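Local atomic coordinates of conserved Archaeal protein (Sulfolobus acidocaldarius, PDB entry 4OPC), a protein that reduces the double bonds of geranylgeranyl chains in archaeal phospholipid precursors, using bound FAD, to give the saturated lipids of the archaeal membrane. Residues 16-20 with 302-308; 160-165 with 286-292; 275-280 with 331-337. Residues are numbered along the deposited sequence.

From the N terminus, the chain first passes residues 16-20, at the start of the dinucleotide-binding helix, then 160-165, the loop after strand 153-156. Next comes 275-280, followed by 286-292, which meets 160-165 and closes contact 2. Residues 302-308 then return to 16-20 as contact 1, so contact 2 lies wholly within that longer excursion. Last, 331-337 reaches back to 275-280; contact 3 therefore crosses both others. All three touch: Ser308 OG is hydrogen-bonded to Gly288 N, Leu276 and Met279 pair through their backbones with Gly291 and Val286, and Tyr337 packs on Ser304 and Ser308. FAD-binding helices, neighbouring strands 153-156 and 284-286 with edge strand 280-281, and helix 332-357 are thus tied together.

Contact 1 of 3, residues 16-20 with 302-308; sequences FAGSS and KGSAMIS. With FDA (dihydroflavine-adenine dinucleotide), chain B.
In this FAD-binding pocket two helix N-termini are brought to the cofactor, the first belonging to the Rossmann-type strand-turn-helix whose glycine-rich pattern includes Gly18. Residues 16-20 and 302-308 are both helical and run in roughly the same direction, their axes 7.6 Å apart and crossing at -31°. Such closeness suits small residues: Ala17 and Ala305 are in register with CA atoms 4.6 Å apart, and Ala17 CB lies 4.0 Å from Ala305 CB. Phe16 points its CA-to-CB bond toward the second helix; chi1 of -96°, between the usual wells, sets the ring beside Lys302 and Met306. One face of the ring receives the aliphatic part of Lys302 (m, t, t, p) in a CH-pi contact, Lys302 CD standing 3.8 Å from the Phe16 ring centroid. Met306 SD (rotamer m, t, m) lies 4.9 Å from the Phe16 ring centroid, an oblique Met-aromatic contact, and Met306 CG packs 3.8 Å from Phe16 CD2. Ser20, in the m rotamer, turns its hydroxyl back on the helix, OG to Phe16 O 2.8 Å, and its OG sits 3.1 Å from Met306 CG. The polar business goes to the flavin nucleotide: Ala17 N donates to FDA O1P (2.9 Å), Lys302 N to FDA O2 (2.9 Å) and Lys302 NZ to FDA O4' (2.9 Å). With no hydrogen bond between the helices, apolar packing sets their spacing, leaving N-terminal amides and lysine ammonium to serve phosphate, flavin carbonyl and ribityl hydroxyl.

Contact 2 of 3, residues 160-165 with 286-292; sequences YSRSFR and VIGDSGF. With FDA (dihydroflavine-adenine dinucleotide), chain B.
Val286, at the end of strand 284-286, opens the second segment with its branched side chain toward the facing loop, Val286 CG2 3.7 Å from Arg165 CD. The loop 160-165 runs the opposite way, pairing Arg165 with Val286 (CA atoms 8.2 Å apart) and Arg162 with Ser290 (5.0 Å). After Ile287, Gly288 takes phi/psi 64/-154, which favours glycine; a CB would also strike FDA O2P. Asp289 begins a short 3-10 turn, its backbone N giving 2.8 Å to FDA O2P and its m side chain accepting from the ribityl hydroxyl, FDA O3' to Asp289 OD1 2.7 Å. A Gly-Asp pair so placed resembles the second FAD-binding motif of the flavoprotein hydroxylases. A water joins the two loops to the cofactor, accepting from Tyr160 N (2.9 Å) and donating to Asp289 OD2 (2.7 Å) and FDA O1A (2.8 Å). Ser290 follows, with OG in the t rotamer. Arg165 (chi1 p, then t, t) reaches out extended: Arg165 NE donates to Ser290 OG (3.2 Å) and Arg165 NH2 to Ser290 O (2.8 Å), while that hydroxyl is also hydrogen-bonded to Glu156. The turn closes through Gly291 N to Gly288 O (2.8 Å) and Phe292 N to Asp289 O (3.0 Å). Phe292, phi/psi 59/50, brings its ring to the arginines, Phe292 CZ 3.4 Å from Arg165 NH2 and Phe292 CE1 3.9 Å from Arg162 CD. Farther along the cofactor, Ser163 OG donates to FDA N7A (2.8 Å). A buried arginine thus satisfies backbone and hydroxyl oxygens, joining the adenine loop to that at phosphate and ribityl.

Contact 3 of 3, residues 275-280 with 331-337; sequences PLYTMA and WDMNICY
A bent loop, residues 275-280, wraps against the first turns of helix 332-357, with Met279 CA 6.0 Å from Asn334 CA and Ala280 CA 6.0 Å from Trp331 CA. The main bump is Met279 (m, t, p), long and flexible enough to fill the hollow between Tyr337 and Met333. Its methyl rides over one face of the Tyr337 ring, Met279 CE 4.2 Å from the centroid, and touches the other thioether, Met279 CE to Met333 CE 3.6 Å; its sulfur makes an oblique Met-aromatic contact, Met279 SD to Tyr337 CD2 3.6 Å. Pro275 closes the ring edge, Pro275 CG to Tyr337 CE2 4.0 Å. This packing lays the helix over the 280-281 edge strand of the sheet carrying the FAD-binding strands, where small Ala280 fits beside Met333 (CB to CB 4.3 Å). Asn334, whose amide can donate and accept at once, binds the loop through one backbone amide and one side-chain hydroxyl: Met279 N donates to Asn334 OD1 (2.8 Å), and Asn334 ND2 donates to Thr278 OG1 (2.9 Å), which itself donates to Ala280 O (2.7 Å). Trp331, chi1 -154°, starts away but folds its indole back onto the turn, Trp331 CZ3 3.3 Å from Thr278 OG1, while its NE1 is hydrogen-bonded to Pro428 O.

Contact 1 of 3, residues 16-20 with 302-308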
loop_
_atom_site.group_PDB
_atom_site.type_symbol
_atom_site.label_atom_id
_atom_site.label_comp_id
_atom_site.label_asym_id
_atom_site.label_seq_id
_atom_site.Cartn_x
_atom_site.Cartn_y
_atom_site.Cartn_z
ATOM N N PHE A 16 -0.352 -9.199 4.784
ATOM C CA PHE A 16 0.945 -9.280 4.115
ATOM C C PHE A 16 2.040 -8.593 4.917
ATOM O O PHE A 16 3.181 -9.052 4.932
ATOM C CB PHE A 16 0.887 -8.690 2.705
ATOM C CG PHE A 16 0.656 -9.711 1.624
ATOM C CD1 PHE A 16 -0.407 -10.604 1.703
ATOM C CD2 PHE A 16 1.488 -9.766 0.520
ATOM C CE1 PHE A 16 -0.628 -11.531 0.694
ATOM C CE2 PHE A 16 1.276 -10.698 -0.486
ATOM C CZ PHE A 16 0.208 -11.576 -0.405
ATOM N N ALA A 17 1.706 -7.502 5.607
ATOM C CA ALA A 17 2.734 -6.808 6.374
ATOM C C ALA A 17 3.186 -7.633 7.577
ATOM O O ALA A 17 4.362 -7.971 7.704
ATOM C CB ALA A 17 2.242 -5.431 6.806
ATOM N N GLY A 18 2.251 -7.990 8.453
ATOM C CA GLY A 18 2.604 -8.734 9.653
ATOM C C GLY A 18 3.201 -10.096 9.367
ATOM O O GLY A 18 4.155 -10.532 10.037
ATOM N N SER A 19 2.632 -10.787 8.379
ATOM C CA SER A 19 3.134 -12.114 8.037
ATOM C C SER A 19 4.552 -12.040 7.475
ATOM O O SER A 19 5.368 -12.923 7.750
ATOM C CB SER A 19 2.197 -12.858 7.078
ATOM O OG SER A 19 2.165 -12.245 5.804
ATOM N N SER A 20 4.856 -10.999 6.706
ATOM C CA SER A 20 6.215 -10.784 6.195
ATOM C C SER A 20 7.196 -10.564 7.334
ATOM O O SER A 20 8.282 -11.126 7.358
ATOM C CB SER A 20 6.265 -9.589 5.239
ATOM O OG SER A 20 5.675 -9.919 4.003
ATOM N N LYS A 302 0.508 -4.515 -1.454
ATOM C CA LYS A 302 0.983 -5.790 -0.924
ATOM C C LYS A 302 2.498 -5.935 -1.050
ATOM O O LYS A 302 3.160 -6.391 -0.112
ATOM C CB LYS A 302 0.228 -6.953 -1.557
ATOM C CG LYS A 302 -1.069 -7.242 -0.817
ATOM C CD LYS A 302 -1.834 -8.404 -1.418
ATOM C CE LYS A 302 -2.880 -8.917 -0.429
ATOM N NZ LYS A 302 -3.895 -7.871 -0.067
ATOM N N GLY A 303 3.061 -5.525 -2.181
ATOM C CA GLY A 303 4.512 -5.544 -2.338
ATOM C C GLY A 303 5.231 -4.654 -1.340
ATOM O O GLY A 303 6.172 -5.078 -0.660
ATOM N N SER A 304 4.770 -3.418 -1.219
ATOM C CA SER A 304 5.389 -2.495 -0.286
ATOM C C SER A 304 5.138 -2.905 1.176
ATOM O O SER A 304 5.990 -2.665 2.038
ATOM C CB SER A 304 4.933 -1.068 -0.578
ATOM O OG SER A 304 3.515 -1.011 -0.690
ATOM N N ALA A 305 4.004 -3.549 1.454
ATOM C CA ALA A 305 3.791 -4.143 2.777
ATOM C C ALA A 305 4.902 -5.136 3.083
ATOM O O ALA A 305 5.460 -5.125 4.181
ATOM C CB ALA A 305 2.450 -4.849 2.840
ATOM N N MET A 306 5.202 -6.015 2.128
ATOM C CA MET A 306 6.300 -6.974 2.309
ATOM C C MET A 306 7.655 -6.289 2.493
ATOM O O MET A 306 8.451 -6.713 3.325
ATOM C CB MET A 306 6.355 -7.973 1.158
ATOM C CG MET A 306 5.113 -8.865 1.092
ATOM S SD MET A 306 5.289 -10.267 -0.013
ATOM C CE MET A 306 5.220 -9.338 -1.517
ATOM N N ILE A 307 7.910 -5.229 1.729
ATOM C CA ILE A 307 9.138 -4.466 1.923
ATOM C C ILE A 307 9.182 -3.928 3.355
ATOM O O ILE A 307 10.206 -4.016 4.028
ATOM C CB ILE A 307 9.246 -3.310 0.914
ATOM C CG1 ILE A 307 9.349 -3.853 -0.518
ATOM C CG2 ILE A 307 10.447 -2.437 1.263
ATOM C CD1 ILE A 307 9.356 -2.753 -1.588
ATOM N N SER A 308 8.076 -3.380 3.834
ATOM C CA SER A 308 8.072 -2.842 5.189
ATOM C C SER A 308 8.309 -3.934 6.249
ATOM O O SER A 308 8.977 -3.671 7.237
ATOM C CB SER A 308 6.810 -1.995 5.464
ATOM O OG SER A 308 5.633 -2.789 5.568
HETATM P PA FDA B . -4.302 -5.868 6.171
HETATM O O1A FDA B . -5.477 -4.988 6.356
HETATM O O2A FDA B . -4.326 -6.836 4.994
HETATM O O5B FDA B . -4.086 -6.723 7.485
HETATM C C5B FDA B . -4.263 -6.126 8.786
HETATM C C4B FDA B . -4.570 -7.240 9.751
HETATM O O4B FDA B . -4.564 -6.722 11.097
HETATM C C3B FDA B . -5.931 -7.916 9.549
HETATM O O3B FDA B . -5.777 -9.311 9.292
HETATM C C2B FDA B . -6.705 -7.582 10.839
HETATM O O2B FDA B . -7.575 -8.628 11.241
HETATM C C1B FDA B . -5.574 -7.380 11.836
HETATM N N9A FDA B . -5.847 -6.530 12.987
HETATM C C8A FDA B . -6.232 -5.212 12.974
HETATM N N7A FDA B . -6.326 -4.671 14.168
HETATM C C5A FDA B . -5.967 -5.703 15.023
HETATM C C6A FDA B . -5.814 -5.762 16.422
HETATM N N6A FDA B . -5.962 -4.711 17.230
HETATM N N1A FDA B . -5.392 -6.926 16.953
HETATM C C2A FDA B . -5.200 -7.973 16.144
HETATM N N3A FDA B . -5.273 -8.026 14.812
HETATM C C4A FDA B . -5.637 -6.841 14.308
HETATM N N1 FDA B . -2.484 -3.934 -3.303
HETATM C C2 FDA B . -1.769 -4.659 -4.223
HETATM O O2 FDA B . -0.570 -4.874 -4.075
HETATM N N3 FDA B . -2.458 -5.162 -5.295
HETATM C C4 FDA B . -3.778 -4.928 -5.621
HETATM O O4 FDA B . -4.298 -5.554 -6.542
HETATM C C4X FDA B . -4.452 -4.124 -4.677
HETATM N N5 FDA B . -5.774 -3.851 -4.869
HETATM C C5X FDA B . -6.541 -3.366 -3.830
HETATM C C6 FDA B . -7.925 -3.347 -3.923
HETATM C C7 FDA B . -8.722 -2.951 -2.860
HETATM C C7M FDA B . -10.219 -3.074 -2.972
HETATM C C8 FDA B . -8.116 -2.512 -1.673
HETATM C C8M FDA B . -8.957 -2.140 -0.473
HETATM C C9 FDA B . -6.723 -2.509 -1.579
HETATM C C9A FDA B . -5.931 -2.950 -2.633
HETATM N N10 FDA B . -4.520 -3.001 -2.558
HETATM C C10 FDA B . -3.815 -3.691 -3.521
HETATM C "C1'" FDA B . -3.797 -2.621 -1.319
HETATM C "C2'" FDA B . -3.459 -3.868 -0.482
HETATM O "O2'" FDA B . -4.591 -4.737 -0.391
HETATM C "C3'" FDA B . -3.042 -3.463 0.935
HETATM O "O3'" FDA B . -2.090 -2.412 0.834
HETATM C "C4'" FDA B . -2.384 -4.572 1.767
HETATM O "O4'" FDA B . -3.140 -5.782 1.723
HETATM C "C5'" FDA B . -2.185 -4.137 3.200
HETATM O "O5'" FDA B . -1.664 -5.232 3.980
HETATM P P FDA B . -1.527 -5.081 5.557
HETATM O O1P FDA B . -0.955 -6.346 6.049
HETATM O O2P FDA B . -0.828 -3.784 5.936
HETATM O O3P FDA B . -3.027 -4.888 6.082
#

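Contact 2 of 3, residues 160-165 with 286-292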
loop_
_atom_site.group_PDB
_atom_site.type_symbol
_atom_site.label_atom_id
_atom_site.label_comp_id
_atom_site.label_asym_id
_atom_site.label_seq_id
_atom_site.Cartn_x
_atom_site.Cartn_y
_atom_site.Cartn_z
ATOM N N TYR A 160 -5.323 -0.503 7.709
ATOM C CA TYR A 160 -5.909 0.828 7.762
ATOM C C TYR A 160 -6.548 1.122 9.128
ATOM O O TYR A 160 -6.663 2.277 9.532
ATOM C CB TYR A 160 -6.931 1.005 6.638
ATOM C CG TYR A 160 -7.622 2.351 6.639
ATOM C CD1 TYR A 160 -7.076 3.446 5.980
ATOM C CD2 TYR A 160 -8.821 2.517 7.310
ATOM C CE1 TYR A 160 -7.720 4.687 5.992
ATOM C CE2 TYR A 160 -9.459 3.726 7.340
ATOM C CZ TYR A 160 -8.914 4.807 6.682
ATOM O OH TYR A 160 -9.590 6.011 6.725
ATOM N N SER A 161 -6.980 0.084 9.831
ATOM C CA SER A 161 -7.572 0.286 11.152
ATOM C C SER A 161 -6.668 1.080 12.091
ATOM O O SER A 161 -7.167 1.860 12.900
ATOM C CB SER A 161 -7.960 -1.050 11.807
ATOM O OG SER A 161 -6.842 -1.715 12.376
ATOM N N ARG A 162 -5.353 0.880 11.982
ATOM C CA ARG A 162 -4.387 1.548 12.871
ATOM C C ARG A 162 -4.841 1.429 14.314
ATOM O O ARG A 162 -4.764 2.371 15.091
ATOM C CB ARG A 162 -4.212 3.016 12.476
ATOM C CG ARG A 162 -3.653 3.162 11.085
ATOM C CD ARG A 162 -3.896 4.546 10.557
ATOM N NE ARG A 162 -5.238 4.674 9.998
ATOM C CZ ARG A 162 -5.945 5.798 9.978
ATOM N NH1 ARG A 162 -5.471 6.906 10.541
ATOM N NH2 ARG A 162 -7.138 5.800 9.412
ATOM N N SER A 163 -5.322 0.243 14.668
ATOM C CA SER A 163 -6.121 0.086 15.875
ATOM C C SER A 163 -5.328 -0.010 17.175
ATOM O O SER A 163 -5.916 -0.027 18.262
ATOM C CB SER A 163 -7.001 -1.147 15.728
ATOM O OG SER A 163 -6.191 -2.305 15.616
ATOM N N PHE A 164 -4.012 -0.099 17.069
ATOM C CA PHE A 164 -3.160 -0.104 18.249
ATOM C C PHE A 164 -2.457 1.236 18.419
ATOM O O PHE A 164 -2.572 1.878 19.466
ATOM C CB PHE A 164 -2.161 -1.259 18.134
ATOM C CG PHE A 164 -1.266 -1.438 19.328
ATOM C CD1 PHE A 164 -1.689 -2.190 20.412
ATOM C CD2 PHE A 164 0.008 -0.904 19.346
ATOM C CE1 PHE A 164 -0.852 -2.394 21.496
ATOM C CE2 PHE A 164 0.840 -1.106 20.438
ATOM C CZ PHE A 164 0.402 -1.851 21.507
ATOM N N ARG A 165 -1.755 1.689 17.381
ATOM C CA ARG A 165 -1.018 2.948 17.491
ATOM C C ARG A 165 -1.925 4.153 17.728
ATOM O O ARG A 165 -1.492 5.143 18.335
ATOM C CB ARG A 165 -0.094 3.175 16.290
ATOM C CG ARG A 165 -0.791 3.446 14.960
ATOM C CD ARG A 165 0.262 3.541 13.862
ATOM N NE ARG A 165 -0.251 4.006 12.574
ATOM C CZ ARG A 165 -0.435 5.281 12.252
ATOM N NH1 ARG A 165 -0.152 6.240 13.126
ATOM N NH2 ARG A 165 -0.912 5.598 11.052
ATOM N N VAL A 286 5.905 0.479 12.915
ATOM C CA VAL A 286 4.642 0.408 12.200
ATOM C C VAL A 286 4.898 0.042 10.744
ATOM O O VAL A 286 5.803 0.593 10.111
ATOM C CB VAL A 286 3.926 1.771 12.267
ATOM C CG1 VAL A 286 2.584 1.711 11.550
ATOM C CG2 VAL A 286 3.746 2.190 13.717
ATOM N N ILE A 287 4.111 -0.894 10.214
ATOM C CA ILE A 287 4.313 -1.391 8.852
ATOM C C ILE A 287 2.993 -1.527 8.089
ATOM O O ILE A 287 1.901 -1.428 8.673
ATOM C CB ILE A 287 5.085 -2.734 8.828
ATOM C CG1 ILE A 287 4.293 -3.824 9.551
ATOM C CG2 ILE A 287 6.472 -2.582 9.444
ATOM C CD1 ILE A 287 4.925 -5.205 9.422
ATOM N N GLY A 288 3.086 -1.742 6.781
ATOM C CA GLY A 288 1.906 -1.946 5.960
ATOM C C GLY A 288 0.981 -0.742 5.882
ATOM O O GLY A 288 1.411 0.412 6.059
ATOM N N ASP A 289 -0.296 -1.005 5.623
ATOM C CA ASP A 289 -1.266 0.084 5.514
ATOM C C ASP A 289 -1.290 0.965 6.766
ATOM O O ASP A 289 -1.552 2.164 6.656
ATOM C CB ASP A 289 -2.693 -0.431 5.265
ATOM C CG ASP A 289 -2.926 -0.930 3.841
ATOM O OD1 ASP A 289 -2.016 -0.844 2.992
ATOM O OD2 ASP A 289 -4.057 -1.410 3.578
ATOM N N SER A 290 -1.053 0.385 7.944
ATOM C CA SER A 290 -1.018 1.188 9.160
ATOM C C SER A 290 0.056 2.262 9.098
ATOM O O SER A 290 -0.092 3.310 9.708
ATOM C CB SER A 290 -0.793 0.287 10.372
ATOM O OG SER A 290 -0.830 1.060 11.558
ATOM N N GLY A 291 1.139 1.981 8.377
ATOM C CA GLY A 291 2.217 2.936 8.178
ATOM C C GLY A 291 2.157 3.649 6.838
ATOM O O GLY A 291 3.123 4.299 6.441
ATOM N N PHE A 292 1.038 3.503 6.135
ATOM C CA PHE A 292 0.805 4.147 4.831
ATOM C C PHE A 292 1.845 3.744 3.781
ATOM O O PHE A 292 2.393 4.607 3.093
ATOM C CB PHE A 292 0.745 5.686 4.941
ATOM C CG PHE A 292 -0.134 6.197 6.056
ATOM C CD1 PHE A 292 -1.333 5.570 6.385
ATOM C CD2 PHE A 292 0.252 7.321 6.782
ATOM C CE1 PHE A 292 -2.134 6.054 7.391
ATOM C CE2 PHE A 292 -0.541 7.799 7.810
ATOM C CZ PHE A 292 -1.728 7.165 8.118
HETATM P PA FDA B . -4.302 -5.868 6.171
HETATM O O1A FDA B . -5.477 -4.988 6.356
HETATM O O2A FDA B . -4.326 -6.836 4.994
HETATM O O5B FDA B . -4.086 -6.723 7.485
HETATM C C5B FDA B . -4.263 -6.126 8.786
HETATM C C4B FDA B . -4.570 -7.240 9.751
HETATM O O4B FDA B . -4.564 -6.722 11.097
HETATM C C3B FDA B . -5.931 -7.916 9.549
HETATM O O3B FDA B . -5.777 -9.311 9.292
HETATM C C2B FDA B . -6.705 -7.582 10.839
HETATM O O2B FDA B . -7.575 -8.628 11.241
HETATM C C1B FDA B . -5.574 -7.380 11.836
HETATM N N9A FDA B . -5.847 -6.530 12.987
HETATM C C8A FDA B . -6.232 -5.212 12.974
HETATM N N7A FDA B . -6.326 -4.671 14.168
HETATM C C5A FDA B . -5.967 -5.703 15.023
HETATM C C6A FDA B . -5.814 -5.762 16.422
HETATM N N6A FDA B . -5.962 -4.711 17.230
HETATM N N1A FDA B . -5.392 -6.926 16.953
HETATM C C2A FDA B . -5.200 -7.973 16.144
HETATM N N3A FDA B . -5.273 -8.026 14.812
HETATM C C4A FDA B . -5.637 -6.841 14.308
HETATM N N1 FDA B . -2.484 -3.934 -3.303
HETATM C C2 FDA B . -1.769 -4.659 -4.223
HETATM O O2 FDA B . -0.570 -4.874 -4.075
HETATM N N3 FDA B . -2.458 -5.162 -5.295
HETATM C C4 FDA B . -3.778 -4.928 -5.621
HETATM O O4 FDA B . -4.298 -5.554 -6.542
HETATM C C4X FDA B . -4.452 -4.124 -4.677
HETATM N N5 FDA B . -5.774 -3.851 -4.869
HETATM C C5X FDA B . -6.541 -3.366 -3.830
HETATM C C6 FDA B . -7.925 -3.347 -3.923
HETATM C C7 FDA B . -8.722 -2.951 -2.860
HETATM C C7M FDA B . -10.219 -3.074 -2.972
HETATM C C8 FDA B . -8.116 -2.512 -1.673
HETATM C C8M FDA B . -8.957 -2.140 -0.473
HETATM C C9 FDA B . -6.723 -2.509 -1.579
HETATM C C9A FDA B . -5.931 -2.950 -2.633
HETATM N N10 FDA B . -4.520 -3.001 -2.558
HETATM C C10 FDA B . -3.815 -3.691 -3.521
HETATM C "C1'" FDA B . -3.797 -2.621 -1.319
HETATM C "C2'" FDA B . -3.459 -3.868 -0.482
HETATM O "O2'" FDA B . -4.591 -4.737 -0.391
HETATM C "C3'" FDA B . -3.042 -3.463 0.935
HETATM O "O3'" FDA B . -2.090 -2.412 0.834
HETATM C "C4'" FDA B . -2.384 -4.572 1.767
HETATM O "O4'" FDA B . -3.140 -5.782 1.723
HETATM C "C5'" FDA B . -2.185 -4.137 3.200
HETATM O "O5'" FDA B . -1.664 -5.232 3.980
HETATM P P FDA B . -1.527 -5.081 5.557
HETATM O O1P FDA B . -0.955 -6.346 6.049
HETATM O O2P FDA B . -0.828 -3.784 5.936
HETATM O O3P FDA B . -3.027 -4.888 6.082
HETATM O O HOH W 1 -5.754 -2.340 5.508
#

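Contact 3 of 3, residues 275-280 with 331-337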
loop_
_atom_site.group_PDB
_atom_site.type_symbol
_atom_site.label_atom_id
_atom_site.label_comp_id
_atom_site.label_asym_id
_atom_site.label_seq_id
_atom_site.Cartn_x
_atom_site.Cartn_y
_atom_site.Cartn_z
ATOM N N PRO A 275 4.760 7.586 3.266
ATOM C CA PRO A 275 4.580 6.792 4.492
ATOM C C PRO A 275 4.473 7.658 5.747
ATOM O O PRO A 275 4.660 8.878 5.701
ATOM C CB PRO A 275 5.842 5.921 4.547
ATOM C CG PRO A 275 6.840 6.603 3.661
ATOM C CD PRO A 275 6.075 7.386 2.637
ATOM N N LEU A 276 4.152 7.024 6.875
ATOM C CA LEU A 276 4.242 7.699 8.165
ATOM C C LEU A 276 5.590 8.394 8.258
ATOM O O LEU A 276 6.610 7.796 7.921
ATOM C CB LEU A 276 4.198 6.664 9.288
ATOM C CG LEU A 276 2.930 6.239 10.019
ATOM C CD1 LEU A 276 3.342 5.486 11.287
ATOM C CD2 LEU A 276 2.005 7.393 10.347
ATOM N N TYR A 277 5.602 9.646 8.711
ATOM C CA TYR A 277 6.847 10.408 8.773
ATOM C C TYR A 277 7.936 9.674 9.545
ATOM O O TYR A 277 9.099 9.686 9.135
ATOM C CB TYR A 277 6.611 11.797 9.350
ATOM C CG TYR A 277 6.007 12.759 8.359
ATOM C CD1 TYR A 277 6.584 12.945 7.109
ATOM C CD2 TYR A 277 4.854 13.469 8.659
ATOM C CE1 TYR A 277 6.044 13.841 6.200
ATOM C CE2 TYR A 277 4.306 14.364 7.746
ATOM C CZ TYR A 277 4.905 14.528 6.526
ATOM O OH TYR A 277 4.374 15.416 5.608
ATOM N N THR A 278 7.558 9.037 10.654
ATOM C CA THR A 278 8.396 7.992 11.227
ATOM C C THR A 278 7.593 6.718 11.414
ATOM O O THR A 278 6.451 6.749 11.894
ATOM C CB THR A 278 9.085 8.391 12.550
ATOM O OG1 THR A 278 9.838 7.265 13.022
ATOM C CG2 THR A 278 8.070 8.785 13.618
ATOM N N MET A 279 8.204 5.601 11.036
ATOM C CA MET A 279 7.618 4.278 11.206
ATOM C C MET A 279 8.220 3.595 12.427
ATOM O O MET A 279 7.953 2.418 12.683
ATOM C CB MET A 279 7.840 3.436 9.943
ATOM C CG MET A 279 7.142 4.054 8.725
ATOM S SD MET A 279 7.692 3.356 7.147
ATOM C CE MET A 279 6.705 1.879 7.064
ATOM N N ALA A 280 9.004 4.342 13.207
ATOM C CA ALA A 280 9.644 3.808 14.414
ATOM C C ALA A 280 9.506 4.775 15.576
ATOM O O ALA A 280 9.644 5.989 15.401
ATOM C CB ALA A 280 11.126 3.534 14.155
ATOM N N TRP A 331 15.642 3.160 14.464
ATOM C CA TRP A 331 15.562 4.160 13.391
ATOM C C TRP A 331 15.924 3.615 12.013
ATOM O O TRP A 331 15.500 4.169 10.995
ATOM C CB TRP A 331 16.454 5.351 13.737
ATOM C CG TRP A 331 16.033 6.642 13.096
ATOM C CD1 TRP A 331 16.694 7.331 12.120
ATOM C CD2 TRP A 331 14.845 7.393 13.383
ATOM N NE1 TRP A 331 15.999 8.468 11.793
ATOM C CE2 TRP A 331 14.863 8.531 12.556
ATOM C CE3 TRP A 331 13.781 7.224 14.277
ATOM C CZ2 TRP A 331 13.841 9.485 12.578
ATOM C CZ3 TRP A 331 12.772 8.173 14.302
ATOM C CH2 TRP A 331 12.807 9.285 13.456
ATOM N N ASP A 332 16.699 2.534 11.975
ATOM C CA ASP A 332 17.056 1.904 10.704
ATOM C C ASP A 332 15.827 1.458 9.927
ATOM O O ASP A 332 15.885 1.282 8.711
ATOM C CB ASP A 332 17.981 0.707 10.921
ATOM C CG ASP A 332 19.420 1.114 11.137
ATOM O OD1 ASP A 332 19.760 2.283 10.858
ATOM O OD2 ASP A 332 20.210 0.257 11.575
ATOM N N MET A 333 14.717 1.268 10.631
ATOM C CA MET A 333 13.452 0.958 9.970
ATOM C C MET A 333 13.157 2.036 8.934
ATOM O O MET A 333 12.834 1.741 7.778
ATOM C CB MET A 333 12.305 0.902 10.979
ATOM C CG MET A 333 10.927 0.857 10.333
ATOM S SD MET A 333 10.683 -0.677 9.409
ATOM C CE MET A 333 9.271 -0.250 8.398
ATOM N N ASN A 334 13.281 3.287 9.359
ATOM C CA ASN A 334 13.010 4.424 8.489
ATOM C C ASN A 334 14.019 4.506 7.360
ATOM O O ASN A 334 13.647 4.694 6.206
ATOM C CB ASN A 334 13.055 5.720 9.283
ATOM C CG ASN A 334 11.874 5.882 10.204
ATOM O OD1 ASN A 334 10.743 5.612 9.820
ATOM N ND2 ASN A 334 12.131 6.333 11.421
ATOM N N ILE A 335 15.297 4.378 7.694
ATOM C CA ILE A 335 16.342 4.478 6.677
ATOM C C ILE A 335 16.153 3.417 5.589
ATOM O O ILE A 335 16.166 3.726 4.388
ATOM C CB ILE A 335 17.734 4.326 7.294
ATOM C CG1 ILE A 335 17.945 5.333 8.434
ATOM C CG2 ILE A 335 18.803 4.454 6.211
ATOM C CD1 ILE A 335 17.676 6.763 8.049
ATOM N N CYS A 336 15.956 2.174 6.016
ATOM C CA CYS A 336 15.742 1.053 5.099
ATOM C C CYS A 336 14.500 1.278 4.251
ATOM O O CYS A 336 14.560 1.190 3.016
ATOM C CB CYS A 336 15.608 -0.258 5.895
ATOM S SG CYS A 336 15.055 -1.765 4.975
ATOM N N TYR A 337 13.374 1.596 4.889
ATOM C CA TYR A 337 12.134 1.721 4.128
ATOM C C TYR A 337 12.138 2.891 3.152
ATOM O O TYR A 337 11.682 2.742 2.015
ATOM C CB TYR A 337 10.889 1.773 5.029
ATOM C CG TYR A 337 9.663 1.723 4.175
ATOM C CD1 TYR A 337 9.222 0.520 3.632
ATOM C CD2 TYR A 337 8.988 2.881 3.818
ATOM C CE1 TYR A 337 8.121 0.477 2.792
ATOM C CE2 TYR A 337 7.891 2.839 2.978
ATOM C CZ TYR A 337 7.468 1.632 2.464
ATOM O OH TYR A 337 6.396 1.562 1.610
HETATM O O HOH W 2 9.257 6.404 7.281
#